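Local coordinates for protein metal transporter CNNM3 (Homo sapiens, PDB 6DFD) that probably takes part in magnesium efflux across the membrane, its cyclic nucleotide-binding homology domain mediating dimerization, at residues 87-92 and 183-188. The protein carries 6 engineered substitutions. Sequence-based numbering, arbitrary orientation.
Sequences VRFDES and VRALSD
In the beta-barrel of the cyclic nucleotide-binding homology domain, Phe89, just past the end of strand 84-87, lies against the turn Leu186-Asp188 that carries the chain from strand 181-185 into strand 189-195. One hydrogen bond ties the 87-92 backbone to the Asp188 side chain: Phe89 N gives its hydrogen to Asp188 OD1 at 2.7 Å, nearly straight at 164° and approaching close to the line of the C-O bond. A water donates to the same OD1 and also to Phe89 O, 2.9 Å away, so the carboxylate oxygen is held twice and the water bridges both segments. Arg88 NE stays 5.8 Å from Asp188 OD1, without contact, though its charge may still favour the carboxylate here. Next to it, Asp188 CA makes a CA-H...O contact of 3.3 Å with Val87 O. The Phe89 ring, its CG anti to the backbone N (chi1 -175°), lies over the peptide between Leu186 and Ser187; Leu186 C and Ser187 N sit 3.7 Å above one face, displaced toward the rim. Ala185 O meets the ring obliquely, 3.3 Å from Phe89 CE1, and this buried carbonyl oxygen has no hydrogen-bond partner in the model. Ala185 CB touches Val87 CG1 at 3.9 Å and also faces Phe89 CD1. Further on, Asp90 OD1 accepts from Ser92 N, an Asx turn, and also from Ser92 OG. Around the contact, His99 stacks on the Phe89 ring, and Ser187 OG bonds to Arg118 N ahead of strand 119-123. Val87 bonds through its backbone to Leu189 in one four-stranded antiparallel sheet, Ala185 to His99 beside strand 100-102 of the other; the Val87-Ala185 side-chain contact spans the two where the chain passes from strand 181-185 to strand 189-195.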
loop_
_atom_site.group_PDB
_atom_site.type_symbol
_atom_site.label_atom_id
_atom_site.label_comp_id
_atom_site.label_asym_id
_atom_site.label_seq_id
_atom_site.Cartn_x
_atom_site.Cartn_y
_atom_site.Cartn_z
ATOM N N VAL A 87 6.287 -16.683 6.078
ATOM C CA VAL A 87 5.206 -16.639 7.043
ATOM C C VAL A 87 4.300 -17.802 6.695
ATOM O O VAL A 87 3.839 -17.912 5.551
ATOM C CB VAL A 87 4.451 -15.300 7.015
ATOM C CG1 VAL A 87 3.191 -15.366 7.877
ATOM C CG2 VAL A 87 5.358 -14.182 7.509
ATOM N N ARG A 88 4.103 -18.695 7.655
ATOM C CA ARG A 88 3.139 -19.777 7.531
ATOM C C ARG A 88 1.800 -19.233 7.994
ATOM O O ARG A 88 1.632 -18.888 9.169
ATOM C CB ARG A 88 3.572 -20.975 8.364
ATOM C CG ARG A 88 4.928 -21.502 7.975
ATOM C CD ARG A 88 5.076 -22.933 8.428
ATOM N NE ARG A 88 4.088 -23.790 7.779
ATOM C CZ ARG A 88 3.826 -25.038 8.147
ATOM N NH1 ARG A 88 4.478 -25.580 9.169
ATOM N NH2 ARG A 88 2.907 -25.740 7.497
ATOM N N PHE A 89 0.856 -19.125 7.071
ATOM C CA PHE A 89 -0.398 -18.466 7.377
ATOM C C PHE A 89 -1.347 -19.448 8.056
ATOM O O PHE A 89 -1.595 -20.545 7.546
ATOM C CB PHE A 89 -1.017 -17.901 6.100
ATOM C CG PHE A 89 -2.243 -17.099 6.346
ATOM C CD1 PHE A 89 -2.151 -15.840 6.897
ATOM C CD2 PHE A 89 -3.493 -17.608 6.050
ATOM C CE1 PHE A 89 -3.286 -15.096 7.142
ATOM C CE2 PHE A 89 -4.626 -16.866 6.295
ATOM C CZ PHE A 89 -4.522 -15.609 6.838
ATOM N N ASP A 90 -1.859 -19.057 9.219
ATOM C CA ASP A 90 -2.765 -19.886 10.020
ATOM C C ASP A 90 -4.185 -19.414 9.735
ATOM O O ASP A 90 -4.655 -18.430 10.312
ATOM C CB ASP A 90 -2.423 -19.781 11.504
ATOM C CG ASP A 90 -3.316 -20.644 12.380
ATOM O OD1 ASP A 90 -4.296 -21.224 11.871
ATOM O OD2 ASP A 90 -3.026 -20.733 13.590
ATOM N N GLU A 91 -4.873 -20.113 8.833
ATOM C CA GLU A 91 -6.210 -19.664 8.468
ATOM C C GLU A 91 -7.222 -19.876 9.584
ATOM O O GLU A 91 -8.326 -19.330 9.498
ATOM C CB GLU A 91 -6.673 -20.349 7.177
ATOM C CG GLU A 91 -6.668 -21.867 7.190
ATOM C CD GLU A 91 -6.629 -22.456 5.785
ATOM O OE1 GLU A 91 -6.964 -23.650 5.624
ATOM O OE2 GLU A 91 -6.271 -21.718 4.840
ATOM N N SER A 92 -6.875 -20.614 10.638
ATOM C CA SER A 92 -7.747 -20.688 11.804
ATOM C C SER A 92 -7.493 -19.555 12.791
ATOM O O SER A 92 -8.204 -19.458 13.792
ATOM C CB SER A 92 -7.590 -22.040 12.512
ATOM O OG SER A 92 -6.371 -22.109 13.230
ATOM N N VAL A 183 1.383 -4.069 8.578
ATOM C CA VAL A 183 1.385 -4.976 7.434
ATOM C C VAL A 183 1.114 -6.377 7.950
ATOM O O VAL A 183 1.868 -6.891 8.785
ATOM C CB VAL A 183 2.714 -4.932 6.661
ATOM C CG1 VAL A 183 2.689 -5.926 5.508
ATOM C CG2 VAL A 183 2.981 -3.526 6.152
ATOM N N ARG A 184 0.053 -7.002 7.444
ATOM C CA ARG A 184 -0.377 -8.302 7.933
ATOM C C ARG A 184 -0.509 -9.278 6.777
ATOM O O ARG A 184 -1.134 -8.961 5.762
ATOM C CB ARG A 184 -1.722 -8.194 8.673
ATOM C CG ARG A 184 -2.229 -9.519 9.225
ATOM C CD ARG A 184 -3.541 -9.345 9.989
ATOM N NE ARG A 184 -4.564 -8.683 9.184
ATOM C CZ ARG A 184 -5.465 -9.305 8.433
ATOM N NH1 ARG A 184 -5.500 -10.632 8.362
ATOM N NH2 ARG A 184 -6.335 -8.586 7.742
ATOM N N ALA A 185 0.020 -10.482 6.963
ATOM C CA ALA A 185 -0.140 -11.530 5.968
ATOM C C ALA A 185 -1.609 -11.882 5.785
ATOM O O ALA A 185 -2.360 -11.997 6.759
ATOM C CB ALA A 185 0.621 -12.780 6.391
ATOM N N LEU A 186 -1.999 -12.069 4.523
ATOM C CA LEU A 186 -3.288 -12.627 4.153
ATOM C C LEU A 186 -3.162 -14.023 3.560
ATOM O O LEU A 186 -4.179 -14.633 3.212
ATOM C CB LEU A 186 -3.990 -11.706 3.147
ATOM C CG LEU A 186 -4.194 -10.257 3.571
ATOM C CD1 LEU A 186 -4.840 -9.493 2.410
ATOM C CD2 LEU A 186 -5.046 -10.162 4.835
ATOM N N SER A 187 -1.945 -14.545 3.459
ATOM C CA SER A 187 -1.649 -15.827 2.837
ATOM C C SER A 187 -0.274 -16.243 3.326
ATOM O O SER A 187 0.434 -15.452 3.951
ATOM C CB SER A 187 -1.661 -15.733 1.310
ATOM O OG SER A 187 -0.532 -14.985 0.847
ATOM N N ASP A 188 0.119 -17.481 3.025
ATOM C CA ASP A 188 1.523 -17.832 3.199
ATOM C C ASP A 188 2.370 -16.811 2.459
ATOM O O ASP A 188 2.026 -16.399 1.349
ATOM C CB ASP A 188 1.835 -19.218 2.648
ATOM C CG ASP A 188 1.201 -20.337 3.447
ATOM O OD1 ASP A 188 0.807 -20.129 4.616
ATOM O OD2 ASP A 188 1.132 -21.441 2.879
HETATM O O HOH W 1 0.214 -22.244 6.036
#